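Local coordinates for protein-glutamine gamma-glutamyltransferase 2 (Pagrus major, PDB 1G0D), which probably cross-links proteins in a calcium-dependent way, joining peptide-bound glutamine to lysine or other primary amines, and probably also binds GTP, at residues Gln271-Ala276 against Ser554-Ile559; Ser328-Cys333 against Val577-Leu582. All blocks are in the same frame, centred on the assembly; numbering follows the deposited sequence.

Contact 1. Residues Gln271-Ala276 against Ser554-Ile559; sequences QCWVFA and SEHHLI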
loop_
_atom_site.group_PDB
_atom_site.type_symbol
_atom_site.label_atom_id
_atom_site.label_comp_id
_atom_site.label_asym_id
_atom_site.label_seq_id
_atom_site.Cartn_x
_atom_site.Cartn_y
_atom_site.Cartn_z
ATOM N N GLN A 271 9.286 2.848 -3.346
ATOM C CA GLN A 271 9.275 1.572 -4.057
ATOM C C GLN A 271 7.836 1.021 -3.961
ATOM O O GLN A 271 7.040 1.557 -3.193
ATOM C CB GLN A 271 10.317 0.629 -3.465
ATOM C CG GLN A 271 11.597 0.723 -4.259
ATOM C CD GLN A 271 12.847 0.333 -3.489
ATOM O OE1 GLN A 271 12.806 -0.407 -2.483
ATOM N NE2 GLN A 271 13.983 0.828 -3.971
ATOM N N CYS A 272 7.498 -0.036 -4.707
ATOM C CA CYS A 272 6.122 -0.526 -4.720
ATOM C C CYS A 272 5.306 -0.576 -3.434
ATOM O O CYS A 272 4.199 -0.040 -3.433
ATOM C CB CYS A 272 6.006 -1.842 -5.489
ATOM S SG CYS A 272 6.494 -3.273 -4.639
ATOM N N TRP A 273 5.795 -1.155 -2.343
ATOM C CA TRP A 273 4.977 -1.167 -1.110
ATOM C C TRP A 273 4.800 0.228 -0.444
ATOM O O TRP A 273 3.845 0.433 0.309
ATOM C CB TRP A 273 5.513 -2.180 -0.076
ATOM C CG TRP A 273 6.696 -1.671 0.593
ATOM C CD1 TRP A 273 6.736 -0.912 1.726
ATOM C CD2 TRP A 273 8.033 -1.734 0.100
ATOM N NE1 TRP A 273 8.014 -0.486 1.961
ATOM C CE2 TRP A 273 8.836 -0.976 0.973
ATOM C CE3 TRP A 273 8.635 -2.353 -1.003
ATOM C CZ2 TRP A 273 10.213 -0.821 0.778
ATOM C CZ3 TRP A 273 9.986 -2.201 -1.196
ATOM C CH2 TRP A 273 10.763 -1.441 -0.312
ATOM N N VAL A 274 5.704 1.180 -0.695
ATOM C CA VAL A 274 5.558 2.539 -0.146
ATOM C C VAL A 274 4.477 3.353 -0.912
ATOM O O VAL A 274 3.841 4.250 -0.339
ATOM C CB VAL A 274 6.873 3.330 -0.242
ATOM C CG1 VAL A 274 6.675 4.692 0.322
ATOM C CG2 VAL A 274 7.925 2.668 0.525
ATOM N N PHE A 275 4.284 3.032 -2.200
ATOM C CA PHE A 275 3.286 3.670 -3.076
ATOM C C PHE A 275 1.927 3.144 -2.636
ATOM O O PHE A 275 0.965 3.882 -2.564
ATOM C CB PHE A 275 3.409 3.222 -4.544
ATOM C CG PHE A 275 4.660 3.642 -5.230
ATOM C CD1 PHE A 275 5.404 4.722 -4.770
ATOM C CD2 PHE A 275 5.158 2.865 -6.286
ATOM C CE1 PHE A 275 6.636 5.013 -5.328
ATOM C CE2 PHE A 275 6.399 3.136 -6.868
ATOM C CZ PHE A 275 7.142 4.209 -6.388
ATOM N N ALA A 276 1.846 1.836 -2.407
ATOM C CA ALA A 276 0.598 1.212 -2.002
ATOM C C ALA A 276 0.148 1.746 -0.635
ATOM O O ALA A 276 -1.008 2.169 -0.496
ATOM C CB ALA A 276 0.765 -0.280 -1.970
ATOM N N SER A 554 22.267 -5.829 -0.789
ATOM C CA SER A 554 21.648 -4.482 -0.604
ATOM C C SER A 554 20.940 -4.326 0.760
ATOM O O SER A 554 21.041 -5.190 1.637
ATOM C CB SER A 554 20.578 -4.255 -1.682
ATOM O OG SER A 554 20.957 -3.275 -2.617
ATOM N N GLU A 555 20.170 -3.242 0.899
ATOM C CA GLU A 555 19.437 -2.945 2.130
ATOM C C GLU A 555 18.512 -4.075 2.569
ATOM O O GLU A 555 18.185 -4.178 3.750
ATOM C CB GLU A 555 18.608 -1.691 1.940
ATOM C CG GLU A 555 17.553 -1.870 0.882
ATOM C CD GLU A 555 17.858 -1.113 -0.392
ATOM O OE1 GLU A 555 16.932 -0.994 -1.225
ATOM O OE2 GLU A 555 19.013 -0.641 -0.558
ATOM N N HIS A 556 18.082 -4.914 1.629
ATOM C CA HIS A 556 17.196 -6.018 1.977
ATOM C C HIS A 556 17.993 -7.276 2.285
ATOM O O HIS A 556 17.431 -8.280 2.691
ATOM C CB HIS A 556 16.158 -6.294 0.860
ATOM C CG HIS A 556 14.970 -5.357 0.868
ATOM N ND1 HIS A 556 14.812 -4.345 1.790
ATOM C CD2 HIS A 556 13.907 -5.262 0.031
ATOM C CE1 HIS A 556 13.709 -3.663 1.524
ATOM N NE2 HIS A 556 13.143 -4.200 0.460
ATOM N N HIS A 557 19.302 -7.239 2.085
ATOM C CA HIS A 557 20.127 -8.413 2.397
ATOM C C HIS A 557 19.620 -9.735 1.792
ATOM O O HIS A 557 19.438 -10.729 2.512
ATOM C CB HIS A 557 20.238 -8.579 3.926
ATOM C CG HIS A 557 20.260 -7.285 4.677
ATOM N ND1 HIS A 557 21.431 -6.642 5.015
ATOM C CD2 HIS A 557 19.259 -6.491 5.115
ATOM C CE1 HIS A 557 21.151 -5.506 5.626
ATOM N NE2 HIS A 557 19.837 -5.392 5.700
ATOM N N LEU A 558 19.432 -9.755 0.470
ATOM C CA LEU A 558 18.929 -10.937 -0.237
ATOM C C LEU A 558 19.941 -11.739 -1.082
ATOM O O LEU A 558 20.744 -11.185 -1.838
ATOM C CB LEU A 558 17.794 -10.513 -1.154
ATOM C CG LEU A 558 16.429 -10.167 -0.598
ATOM C CD1 LEU A 558 15.742 -9.313 -1.661
ATOM C CD2 LEU A 558 15.615 -11.448 -0.264
ATOM N N ILE A 559 19.865 -13.058 -0.989
ATOM C CA ILE A 559 20.748 -13.909 -1.750
ATOM C C ILE A 559 19.925 -14.943 -2.496
ATOM O O ILE A 559 19.284 -15.802 -1.894
ATOM C CB ILE A 559 21.776 -14.606 -0.811
ATOM C CG1 ILE A 559 22.841 -13.582 -0.379
ATOM C CG2 ILE A 559 22.431 -15.799 -1.519
ATOM C CD1 ILE A 559 23.655 -14.009 0.794
HETATM O O HOH W 1 14.796 -2.182 -2.892
HETATM O O HOH W 2 14.702 0.469 -0.599
#
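Gln271 and Glu555 face each other oxygen to oxygen, with OE1 of Gln271 4.4 Å from OE1 of Glu555, and two waters reconcile the pair. Each water donates one hydrogen to Gln271 OE1 and the other to Glu555 OE1, a double bridge in which two acceptors share four donated bonds. The second water is the more evenly placed, 2.8 Å from Gln271 OE1 and 2.7 Å from Glu555 OE1. Alongside, Trp273 and His556 reach toward each other from opposite directions. CH2 of Trp273 lies 3.7 Å from NE2 of His556, at the imidazole's edge and near its plane; the rings are inclined at 42°, an oblique meeting.

The residues on one side begin the helix that carries the catalytic Cys272 in the papain-like transglutaminase core. Gln271 is its N-cap residue, and its carbonyl O accepts from the N of both Val274 and Phe275. With CG between its backbone N and carbonyl carbon (chi1 76°), Trp273 sends its six-membered ring out to His556. CG2 of Val274 lies 3.4 Å above the plane of the indole of Trp273, toward its rim. Opposite, Glu555 and His556 form the middle of a type I turn from Ser554 to His557, just ahead of strand 558-566.

Farther out, Tyr240 OH hydrogen-bonds both Glu555 OE1 and Gln271 NE2, while Arg235 O takes a second bond from NE2. Tyr515, important for catalysis, meets Trp273 edge-to-face, and its hydroxyl makes a weak hydrogen bond to Cys272 N.

Contact 2. Residues Ser328-Cys333 against Val577-Leu582; sequences SWNFHC and VANIPL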
loop_
_atom_site.group_PDB
_atom_site.type_symbol
_atom_site.label_atom_id
_atom_site.label_comp_id
_atom_site.label_asym_id
_atom_site.label_seq_id
_atom_site.Cartn_x
_atom_site.Cartn_y
_atom_site.Cartn_z
ATOM N N SER A 328 10.521 -12.852 -12.273
ATOM C CA SER A 328 9.568 -12.452 -11.257
ATOM C C SER A 328 10.134 -11.864 -10.003
ATOM O O SER A 328 11.124 -12.354 -9.465
ATOM C CB SER A 328 8.687 -13.643 -10.894
ATOM O OG SER A 328 8.097 -14.210 -12.063
ATOM N N TRP A 329 9.473 -10.812 -9.533
ATOM C CA TRP A 329 9.860 -10.116 -8.313
ATOM C C TRP A 329 9.664 -11.010 -7.090
ATOM O O TRP A 329 8.809 -11.902 -7.113
ATOM C CB TRP A 329 8.996 -8.872 -8.163
ATOM C CG TRP A 329 9.242 -7.829 -9.194
ATOM C CD1 TRP A 329 9.778 -8.004 -10.448
ATOM C CD2 TRP A 329 8.961 -6.421 -9.064
ATOM N NE1 TRP A 329 9.844 -6.785 -11.102
ATOM C CE2 TRP A 329 9.349 -5.805 -10.276
ATOM C CE3 TRP A 329 8.421 -5.623 -8.042
ATOM C CZ2 TRP A 329 9.205 -4.416 -10.483
ATOM C CZ3 TRP A 329 8.281 -4.244 -8.254
ATOM C CH2 TRP A 329 8.668 -3.662 -9.459
ATOM N N ASN A 330 10.423 -10.775 -6.014
ATOM C CA ASN A 330 10.264 -11.599 -4.807
ATOM C C ASN A 330 8.839 -11.394 -4.251
ATOM O O ASN A 330 8.222 -12.312 -3.682
ATOM C CB ASN A 330 11.295 -11.219 -3.745
ATOM C CG ASN A 330 12.677 -11.794 -4.022
ATOM O OD1 ASN A 330 12.923 -12.405 -5.073
ATOM N ND2 ASN A 330 13.591 -11.590 -3.081
ATOM N N PHE A 331 8.329 -10.176 -4.414
ATOM C CA PHE A 331 6.971 -9.822 -3.997
ATOM C C PHE A 331 6.672 -8.488 -4.624
ATOM O O PHE A 331 7.553 -7.810 -5.129
ATOM C CB PHE A 331 6.818 -9.748 -2.457
ATOM C CG PHE A 331 7.411 -8.509 -1.831
ATOM C CD1 PHE A 331 8.709 -8.520 -1.305
ATOM C CD2 PHE A 331 6.700 -7.322 -1.803
ATOM C CE1 PHE A 331 9.293 -7.360 -0.767
ATOM C CE2 PHE A 331 7.277 -6.146 -1.263
ATOM C CZ PHE A 331 8.576 -6.167 -0.745
ATOM N N HIS A 332 5.412 -8.127 -4.633
ATOM C CA HIS A 332 5.018 -6.856 -5.186
ATOM C C HIS A 332 3.710 -6.513 -4.532
ATOM O O HIS A 332 2.839 -7.369 -4.395
ATOM C CB HIS A 332 4.814 -6.941 -6.690
ATOM C CG HIS A 332 4.209 -5.703 -7.273
ATOM N ND1 HIS A 332 4.675 -4.441 -6.968
ATOM C CD2 HIS A 332 3.208 -5.532 -8.174
ATOM C CE1 HIS A 332 3.990 -3.541 -7.661
ATOM N NE2 HIS A 332 3.098 -4.178 -8.401
ATOM N N CYS A 333 3.571 -5.253 -4.161
ATOM C CA CYS A 333 2.397 -4.759 -3.495
ATOM C C CYS A 333 1.497 -3.810 -4.301
ATOM O O CYS A 333 1.950 -3.054 -5.164
ATOM C CB CYS A 333 2.828 -4.016 -2.237
ATOM S SG CYS A 333 3.841 -4.903 -1.100
ATOM N N VAL A 577 14.895 -22.499 -7.426
ATOM C CA VAL A 577 15.514 -21.292 -6.931
ATOM C C VAL A 577 15.024 -20.972 -5.537
ATOM O O VAL A 577 13.935 -21.354 -5.172
ATOM C CB VAL A 577 15.224 -20.127 -7.870
ATOM C CG1 VAL A 577 15.827 -18.840 -7.316
ATOM C CG2 VAL A 577 15.820 -20.440 -9.210
ATOM N N ALA A 578 15.857 -20.309 -4.751
ATOM C CA ALA A 578 15.497 -19.935 -3.399
ATOM C C ALA A 578 16.049 -18.554 -3.137
ATOM O O ALA A 578 17.158 -18.247 -3.556
ATOM C CB ALA A 578 16.087 -20.918 -2.411
ATOM N N ASN A 579 15.272 -17.705 -2.484
ATOM C CA ASN A 579 15.759 -16.373 -2.159
ATOM C C ASN A 579 15.902 -16.342 -0.682
ATOM O O ASN A 579 14.935 -16.581 0.038
ATOM C CB ASN A 579 14.775 -15.307 -2.574
ATOM C CG ASN A 579 14.858 -15.013 -4.027
ATOM O OD1 ASN A 579 15.588 -14.117 -4.438
ATOM N ND2 ASN A 579 14.121 -15.773 -4.828
ATOM N N ILE A 580 17.112 -16.053 -0.224
ATOM C CA ILE A 580 17.347 -16.030 1.190
ATOM C C ILE A 580 17.416 -14.634 1.764
ATOM O O ILE A 580 18.297 -13.865 1.432
ATOM C CB ILE A 580 18.639 -16.763 1.537
ATOM C CG1 ILE A 580 18.651 -18.121 0.845
ATOM C CG2 ILE A 580 18.744 -16.964 3.041
ATOM C CD1 ILE A 580 19.850 -18.993 1.182
ATOM N N PRO A 581 16.421 -14.254 2.576
ATOM C CA PRO A 581 16.459 -12.930 3.184
ATOM C C PRO A 581 17.238 -13.022 4.537
ATOM O O PRO A 581 16.797 -13.674 5.494
ATOM C CB PRO A 581 14.978 -12.586 3.345
ATOM C CG PRO A 581 14.244 -13.882 3.245
ATOM C CD PRO A 581 15.184 -14.971 2.915
ATOM N N LEU A 582 18.413 -12.403 4.597
ATOM C CA LEU A 582 19.220 -12.440 5.811
ATOM C C LEU A 582 18.627 -11.411 6.786
ATOM O O LEU A 582 18.460 -10.242 6.420
ATOM C CB LEU A 582 20.685 -12.107 5.476
ATOM C CG LEU A 582 21.681 -13.160 4.959
ATOM C CD1 LEU A 582 20.997 -14.224 4.219
ATOM C CD2 LEU A 582 22.646 -12.520 4.033
#
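Asn330 and Asn579 carry this whole contact, a single pair of amides where a corner of the papain-like catalytic core meets a strand of the first of the two C-terminal beta-barrel domains. The chain bends at Asn330 before running on into the antiparallel strand that bears the active-site His332, whereas Asn579 belongs to strand 573-581, whose last residues probably help bind GTP.

In the tightly packed part both side chains place CG anti to the carbonyl carbon, beside the backbone N (chi1 -78° for Asn330), and they extend toward each other from opposite directions across a separation of 7.7 Å between CA of Asn330 and CA of Asn579. Their amide planes are turned 71° apart, so the groups meet crosswise instead of pairing edge against edge as coplanar amides do. OD1 of Asn330 comes within 3.4 Å of CG of Asn579, and ND2 of Asn330 approaches CB of Asn579 at 3.9 Å. The two oxygens are bridged by the guanidinium group of Arg560, on the adjacent strand 558-566, whose positive charge probably eases the repulsion between them.

Packing differs on the two sides. Asn330 is buried: its side chain also touches Leu558, and its backbone is hydrogen-bonded to Ala297 and Tyr515. Asn579 is partly exposed, and Val577, Ala578 and Pro581 of its strand are likewise only partly covered. The two segments bury just 79 Å² between them, all of it from the two asparagines.

Within the tight part, OD1 of Asn330 sits 3.2 Å from OD1 of Asn579, the former bonded by Arg560 NH1 and the latter by Arg560 NE.

From the N terminus the chain passes first through 271-276 and 328-333, both in the catalytic core, and only then through 554-559 and 577-582 in the first C-terminal beta-barrel domain. Contact 1 closes a loop of 277 intervening residues and contact 2 one of 243; because their segments alternate, the loops cross and neither nests inside the other. The core halves converge on the active site, with Cys272 SG 3.2 Å from His332 ND1. The distal halves are joined by antiparallel pairing of strands 558-566 and 573-581. Contact 1 ties the start of the catalytic helix to the turn before strand 558-566, and contact 2 ties the corner ahead of the His332 strand to strand 573-581.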